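Local structure of dihydroxyacetone kinase (Citrobacter freundii, 1UN8) at residues 205-217 against 221-233. The protein phosphorylates dihydroxyacetone with ATP and a divalent metal ion, giving dihydroxyacetone phosphate in the oxidative route of glycerol fermentation. Residues are numbered along the deposited sequence; the frame is centred on the assembly and turned at random.
Sequences APRHHPGHAELGM and GEPGASVIDTQNS
Ala213 and Ile228 exchange both of their backbone hydrogen bonds, the straighter running from Ile228 N to Ala213 O (2.7 Å, 173°). On the face carrying Ala213, Leu215 and Ile228 the packing is close: CD1 of Ile228 reaches CB of Leu215 at 3.6 Å, and helix 233-247 covers both side chains through Met240 and Leu239. The other face carries Glu214, whose extended side chain, with CG anti to the backbone N (chi1 179°), brings OE1 within 2.7 Å of Gly224 N. The same carboxylate takes a salt bridge from Arg207 NH1 and, at OE2, a hydrogen bond from His209 NE2. The two strands form an antiparallel beta hairpin at the margin of one of the two six-stranded mixed sheets of the DhaK region, with 226-228 its outermost strand within the chain. A classic beta bulge interrupts the pairing where Ala225 and Ser226 both face Leu215; Ala225 N lies 2.7 Å from Leu215 O. Beyond the bulge the chain leads back toward the active-site His220, whose backbone N is bound by Glu222 OE2. The solvent side lies at Val227, an exposed residue on the same face as Glu214: CG2 makes a CH-pi contact over one face of the His209 ring, 4.3 Å from its centroid, and CG1 lies against CB of His212.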
ATOM      1  N   ALA A 205      19.306   8.274   5.720  1.00 61.04           N
ATOM      2  CA  ALA A 205      18.070   7.903   5.048  1.00 57.61           C
ATOM      3  C   ALA A 205      18.124   6.400   4.719  1.00 55.78           C
ATOM      4  O   ALA A 205      19.186   5.770   4.763  1.00 55.31           O
ATOM      5  CB  ALA A 205      17.860   8.721   3.785  1.00 56.69           C
ATOM      6  N   PRO A 206      16.967   5.866   4.380  1.00 53.39           N
ATOM      7  CA  PRO A 206      16.911   4.429   4.041  1.00 50.23           C
ATOM      8  C   PRO A 206      17.887   4.010   2.938  1.00 48.40           C
ATOM      9  O   PRO A 206      18.030   4.735   1.941  1.00 46.85           O
ATOM     10  CB  PRO A 206      15.445   4.223   3.656  1.00 49.47           C
ATOM     11  CG  PRO A 206      14.735   5.392   4.252  1.00 50.66           C
ATOM     12  CD  PRO A 206      15.644   6.573   4.061  1.00 52.33           C
ATOM     13  N   ARG A 207      18.542   2.881   3.095  1.00 47.58           N
ATOM     14  CA  ARG A 207      19.459   2.430   2.054  1.00 46.81           C
ATOM     15  C   ARG A 207      18.758   2.512   0.710  1.00 46.92           C
ATOM     16  O   ARG A 207      17.589   2.162   0.579  1.00 45.41           O
ATOM     17  CB  ARG A 207      19.959   1.016   2.328  1.00 46.55           C
ATOM     18  CG  ARG A 207      20.965   0.508   1.305  1.00 46.89           C
ATOM     19  CD  ARG A 207      21.266  -0.964   1.552  1.00 48.59           C
ATOM     20  NE  ARG A 207      21.251  -1.279   2.970  1.00 49.24           N
ATOM     21  CZ  ARG A 207      20.833  -2.432   3.473  1.00 50.28           C
ATOM     22  NH1 ARG A 207      20.398  -3.397   2.679  1.00 52.27           N
ATOM     23  NH2 ARG A 207      20.837  -2.615   4.779  1.00 52.20           N
ATOM     24  N   HIS A 208      19.481   2.982  -0.271  1.00 47.30           N
ATOM     25  CA  HIS A 208      18.976   3.137  -1.599  1.00 48.08           C
ATOM     26  C   HIS A 208      20.124   3.142  -2.632  1.00 46.36           C
ATOM     27  O   HIS A 208      21.198   3.703  -2.371  1.00 47.26           O
ATOM     28  CB  HIS A 208      18.153   4.454  -1.699  1.00 49.88           C
ATOM     29  CG  HIS A 208      17.912   4.950  -3.146  1.00 55.08           C
ATOM     30  ND1 HIS A 208      16.933   4.425  -3.960  1.00 56.88           N
ATOM     31  CD2 HIS A 208      18.536   5.909  -3.872  1.00 56.19           C
ATOM     32  CE1 HIS A 208      16.963   5.039  -5.130  1.00 57.10           C
ATOM     33  NE2 HIS A 208      17.925   5.943  -5.103  1.00 56.76           N
ATOM     34  N   HIS A 209      19.916   2.544  -3.759  1.00 45.76           N
ATOM     35  CA  HIS A 209      20.899   2.602  -4.801  1.00 44.39           C
ATOM     36  C   HIS A 209      20.219   3.376  -5.919  1.00 43.56           C
ATOM     37  O   HIS A 209      19.135   3.025  -6.375  1.00 41.94           O
ATOM     38  CB  HIS A 209      21.382   1.198  -5.174  1.00 46.11           C
ATOM     39  CG  HIS A 209      21.697   0.298  -3.931  1.00 46.98           C
ATOM     40  ND1 HIS A 209      22.686   0.588  -3.017  1.00 47.29           N
ATOM     41  CD2 HIS A 209      21.100  -0.838  -3.496  1.00 47.04           C
ATOM     42  CE1 HIS A 209      22.688  -0.331  -2.068  1.00 46.64           C
ATOM     43  NE2 HIS A 209      21.737  -1.207  -2.335  1.00 47.52           N
ATOM     44  N   PRO A 210      20.845   4.478  -6.334  1.00 43.23           N
ATOM     45  CA  PRO A 210      20.255   5.265  -7.416  1.00 42.88           C
ATOM     46  C   PRO A 210      20.137   4.520  -8.737  1.00 43.33           C
ATOM     47  O   PRO A 210      21.112   3.924  -9.197  1.00 43.11           O
ATOM     48  CB  PRO A 210      21.190   6.472  -7.513  1.00 42.63           C
ATOM     49  CG  PRO A 210      21.912   6.491  -6.207  1.00 41.07           C
ATOM     50  CD  PRO A 210      22.195   5.055  -5.866  1.00 42.66           C
ATOM     51  N   GLY A 211      18.966   4.567  -9.354  1.00 42.36           N
ATOM     52  CA  GLY A 211      18.722   3.905 -10.627  1.00 40.39           C
ATOM     53  C   GLY A 211      18.858   2.381 -10.584  1.00 41.95           C
ATOM     54  O   GLY A 211      18.596   1.699 -11.580  1.00 42.18           O
ATOM     55  N   HIS A 212      19.253   1.850  -9.434  1.00 43.52           N
ATOM     56  CA  HIS A 212      19.405   0.410  -9.274  1.00 44.36           C
ATOM     57  C   HIS A 212      18.432  -0.219  -8.310  1.00 43.68           C
ATOM     58  O   HIS A 212      17.606   0.480  -7.705  1.00 41.90           O
ATOM     59  CB  HIS A 212      20.811   0.072  -8.777  1.00 45.10           C
ATOM     60  CG  HIS A 212      21.943   0.677  -9.644  1.00 46.49           C
ATOM     61  ND1 HIS A 212      22.131   0.336 -10.966  1.00 47.79           N
ATOM     62  CD2 HIS A 212      22.907   1.580  -9.344  1.00 46.98           C
ATOM     63  CE1 HIS A 212      23.164   1.004 -11.447  1.00 47.06           C
ATOM     64  NE2 HIS A 212      23.652   1.766 -10.483  1.00 48.53           N
ATOM     65  N   ALA A 213      18.510  -1.541  -8.158  1.00 42.44           N
ATOM     66  CA  ALA A 213      17.597  -2.262  -7.270  1.00 41.25           C
ATOM     67  C   ALA A 213      18.296  -3.359  -6.485  1.00 40.21           C
ATOM     68  O   ALA A 213      19.015  -4.180  -7.052  1.00 40.89           O
ATOM     69  CB  ALA A 213      16.454  -2.862  -8.079  1.00 40.78           C
ATOM     70  N   GLU A 214      18.067  -3.382  -5.176  1.00 39.33           N
ATOM     71  CA  GLU A 214      18.691  -4.387  -4.328  1.00 38.18           C
ATOM     72  C   GLU A 214      17.877  -5.686  -4.274  1.00 39.20           C
ATOM     73  O   GLU A 214      16.800  -5.755  -3.670  1.00 37.75           O
ATOM     74  CB  GLU A 214      18.889  -3.838  -2.914  1.00 37.25           C
ATOM     75  CG  GLU A 214      19.521  -4.831  -1.960  1.00 36.45           C
ATOM     76  CD  GLU A 214      19.981  -4.193  -0.660  1.00 39.46           C
ATOM     77  OE1 GLU A 214      19.982  -4.905   0.373  1.00 40.87           O
ATOM     78  OE2 GLU A 214      20.358  -2.994  -0.664  1.00 38.38           O
ATOM     79  N   LEU A 215      18.400  -6.721  -4.920  1.00 38.26           N
ATOM     80  CA  LEU A 215      17.738  -8.009  -4.939  1.00 38.14           C
ATOM     81  C   LEU A 215      17.947  -8.707  -3.600  1.00 38.19           C
ATOM     82  O   LEU A 215      19.072  -8.777  -3.094  1.00 38.31           O
ATOM     83  CB  LEU A 215      18.303  -8.877  -6.065  1.00 37.43           C
ATOM     84  CG  LEU A 215      17.681 -10.263  -6.188  1.00 36.94           C
ATOM     85  CD1 LEU A 215      16.233 -10.116  -6.609  1.00 38.23           C
ATOM     86  CD2 LEU A 215      18.429 -11.084  -7.213  1.00 37.47           C
ATOM     87  N   GLY A 216      16.864  -9.208  -3.017  1.00 37.48           N
ATOM     88  CA  GLY A 216      16.977  -9.917  -1.758  1.00 36.19           C
ATOM     89  C   GLY A 216      17.012  -9.110  -0.476  1.00 36.32           C
ATOM     90  O   GLY A 216      17.321  -9.657   0.582  1.00 35.25           O
ATOM     91  N   MET A 217      16.717  -7.817  -0.541  1.00 37.41           N
ATOM     92  CA  MET A 217      16.708  -7.022   0.687  1.00 37.57           C
ATOM     93  C   MET A 217      15.728  -7.704   1.661  1.00 37.81           C
ATOM     94  O   MET A 217      14.603  -8.070   1.284  1.00 37.29           O
ATOM     95  CB  MET A 217      16.256  -5.591   0.406  1.00 36.83           C
ATOM     96  CG  MET A 217      16.335  -4.692   1.626  1.00 40.78           C
ATOM     97  SD  MET A 217      15.797  -2.968   1.344  1.00 43.65           S
ATOM     98  CE  MET A 217      17.231  -2.340   0.390  1.00 43.81           C
ATOM     99  N   GLY A 221      15.021  -5.089   6.485  1.00 40.05           N
ATOM    100  CA  GLY A 221      15.978  -4.197   5.863  1.00 38.85           C
ATOM    101  C   GLY A 221      17.357  -4.805   5.725  1.00 39.45           C
ATOM    102  O   GLY A 221      18.283  -4.134   5.305  1.00 40.09           O
ATOM    103  N   GLU A 222      17.497  -6.078   6.068  1.00 39.49           N
ATOM    104  CA  GLU A 222      18.786  -6.753   5.971  1.00 40.81           C
ATOM    105  C   GLU A 222      19.379  -6.673   4.557  1.00 40.59           C
ATOM    106  O   GLU A 222      18.654  -6.599   3.571  1.00 40.54           O
ATOM    107  CB  GLU A 222      18.650  -8.239   6.351  1.00 43.22           C
ATOM    108  CG  GLU A 222      18.064  -8.547   7.729  1.00 42.48           C
ATOM    109  CD  GLU A 222      16.560  -8.776   7.693  1.00 44.29           C
ATOM    110  OE1 GLU A 222      16.062  -9.552   8.545  1.00 42.82           O
ATOM    111  OE2 GLU A 222      15.879  -8.174   6.823  1.00 43.68           O
ATOM    112  N   PRO A 223      20.714  -6.707   4.448  1.00 40.68           N
ATOM    113  CA  PRO A 223      21.408  -6.648   3.157  1.00 40.94           C
ATOM    114  C   PRO A 223      20.890  -7.751   2.255  1.00 40.49           C
ATOM    115  O   PRO A 223      20.652  -8.868   2.716  1.00 41.73           O
ATOM    116  CB  PRO A 223      22.870  -6.882   3.538  1.00 38.72           C
ATOM    117  CG  PRO A 223      22.948  -6.294   4.896  1.00 40.10           C
ATOM    118  CD  PRO A 223      21.683  -6.771   5.555  1.00 40.17           C
ATOM    119  N   GLY A 224      20.729  -7.441   0.975  1.00 39.06           N
ATOM    120  CA  GLY A 224      20.248  -8.429   0.035  1.00 39.92           C
ATOM    121  C   GLY A 224      21.361  -9.280  -0.560  1.00 41.59           C
ATOM    122  O   GLY A 224      22.492  -9.291  -0.062  1.00 41.92           O
ATOM    123  N   ALA A 225      21.043  -9.987  -1.640  1.00 41.70           N
ATOM    124  CA  ALA A 225      22.017 -10.855  -2.290  1.00 43.35           C
ATOM    125  C   ALA A 225      22.808 -10.172  -3.410  1.00 44.03           C
ATOM    126  O   ALA A 225      23.904 -10.618  -3.744  1.00 44.66           O
ATOM    127  CB  ALA A 225      21.320 -12.104  -2.840  1.00 41.03           C
ATOM    128  N   SER A 226      22.269  -9.094  -3.977  1.00 43.49           N
ATOM    129  CA  SER A 226      22.948  -8.411  -5.066  1.00 42.91           C
ATOM    130  C   SER A 226      22.260  -7.108  -5.426  1.00 43.00           C
ATOM    131  O   SER A 226      21.242  -6.761  -4.828  1.00 42.96           O
ATOM    132  CB  SER A 226      22.981  -9.334  -6.283  1.00 43.34           C
ATOM    133  OG  SER A 226      23.493  -8.670  -7.419  1.00 46.72           O
ATOM    134  N   VAL A 227      22.821  -6.389  -6.400  1.00 43.16           N
ATOM    135  CA  VAL A 227      22.262  -5.118  -6.868  1.00 42.36           C
ATOM    136  C   VAL A 227      22.059  -5.184  -8.372  1.00 43.33           C
ATOM    137  O   VAL A 227      23.004  -5.493  -9.088  1.00 45.63           O
ATOM    138  CB  VAL A 227      23.213  -3.938  -6.566  1.00 41.38           C
ATOM    139  CG1 VAL A 227      22.662  -2.667  -7.180  1.00 39.01           C
ATOM    140  CG2 VAL A 227      23.381  -3.765  -5.064  1.00 38.19           C
ATOM    141  N   ILE A 228      20.843  -4.912  -8.851  1.00 43.92           N
ATOM    142  CA  ILE A 228      20.557  -4.930 -10.292  1.00 44.46           C
ATOM    143  C   ILE A 228      20.804  -3.518 -10.823  1.00 45.99           C
ATOM    144  O   ILE A 228      20.328  -2.546 -10.236  1.00 44.63           O
ATOM    145  CB  ILE A 228      19.061  -5.300 -10.606  1.00 46.43           C
ATOM    146  CG1 ILE A 228      18.671  -6.702 -10.120  1.00 46.64           C
ATOM    147  CG2 ILE A 228      18.849  -5.278 -12.085  1.00 44.77           C
ATOM    148  CD1 ILE A 228      19.566  -7.276  -9.078  1.00 54.00           C
ATOM    149  N   ASP A 229      21.527  -3.416 -11.940  1.00 47.42           N
ATOM    150  CA  ASP A 229      21.863  -2.126 -12.539  1.00 48.79           C
ATOM    151  C   ASP A 229      20.715  -1.404 -13.234  1.00 49.26           C
ATOM    152  O   ASP A 229      20.942  -0.507 -14.042  1.00 50.77           O
ATOM    153  CB  ASP A 229      23.034  -2.288 -13.521  1.00 51.34           C
ATOM    154  CG  ASP A 229      22.636  -2.990 -14.809  1.00 52.66           C
ATOM    155  OD1 ASP A 229      21.660  -3.770 -14.798  1.00 55.17           O
ATOM    156  OD2 ASP A 229      23.316  -2.776 -15.835  1.00 53.78           O
ATOM    157  N   THR A 230      19.483  -1.782 -12.922  1.00 48.56           N
ATOM    158  CA  THR A 230      18.332  -1.123 -13.525  1.00 46.98           C
ATOM    159  C   THR A 230      17.109  -1.299 -12.643  1.00 47.65           C
ATOM    160  O   THR A 230      17.116  -2.121 -11.722  1.00 48.39           O
ATOM    161  CB  THR A 230      18.013  -1.704 -14.917  1.00 46.75           C
ATOM    162  OG1 THR A 230      16.965  -0.937 -15.520  1.00 44.98           O
ATOM    163  CG2 THR A 230      17.575  -3.167 -14.813  1.00 44.77           C
ATOM    164  N   GLN A 231      16.069  -0.521 -12.922  1.00 46.89           N
ATOM    165  CA  GLN A 231      14.817  -0.608 -12.179  1.00 45.02           C
ATOM    166  C   GLN A 231      13.713  -1.031 -13.133  1.00 45.54           C
ATOM    167  O   GLN A 231      12.546  -1.117 -12.752  1.00 46.17           O
ATOM    168  CB  GLN A 231      14.465   0.737 -11.553  1.00 43.33           C
ATOM    169  CG  GLN A 231      15.453   1.192 -10.498  1.00 42.36           C
ATOM    170  CD  GLN A 231      14.982   2.435  -9.780  1.00 43.09           C
ATOM    171  OE1 GLN A 231      13.906   2.961 -10.075  1.00 43.99           O
ATOM    172  NE2 GLN A 231      15.781   2.914  -8.829  1.00 43.02           N
ATOM    173  N   ASN A 232      14.097  -1.295 -14.379  1.00 45.56           N
ATOM    174  CA  ASN A 232      13.161  -1.707 -15.404  1.00 46.20           C
ATOM    175  C   ASN A 232      12.334  -2.903 -14.942  1.00 45.81           C
ATOM    176  O   ASN A 232      12.875  -3.965 -14.645  1.00 45.31           O
ATOM    177  CB  ASN A 232      13.914  -2.051 -16.684  1.00 46.50           C
ATOM    178  CG  ASN A 232      12.990  -2.554 -17.769  1.00 48.35           C
ATOM    179  OD1 ASN A 232      12.498  -3.686 -17.708  1.00 48.16           O
ATOM    180  ND2 ASN A 232      12.723  -1.704 -18.760  1.00 47.26           N
ATOM    181  N   SER A 233      11.018  -2.724 -14.899  1.00 45.97           N
ATOM    182  CA  SER A 233      10.117  -3.777 -14.439  1.00 46.35           C
ATOM    183  C   SER A 233      10.277  -5.135 -15.131  1.00 45.30           C
ATOM    184  O   SER A 233      10.300  -6.174 -14.468  1.00 43.36           O
ATOM    185  CB  SER A 233       8.660  -3.301 -14.545  1.00 46.29           C
ATOM    186  OG  SER A 233       8.333  -2.905 -15.871  1.00 47.65           O
TER
HETATM  187  O   HOH W   1      16.491   5.832  -8.247  1.00 49.45           O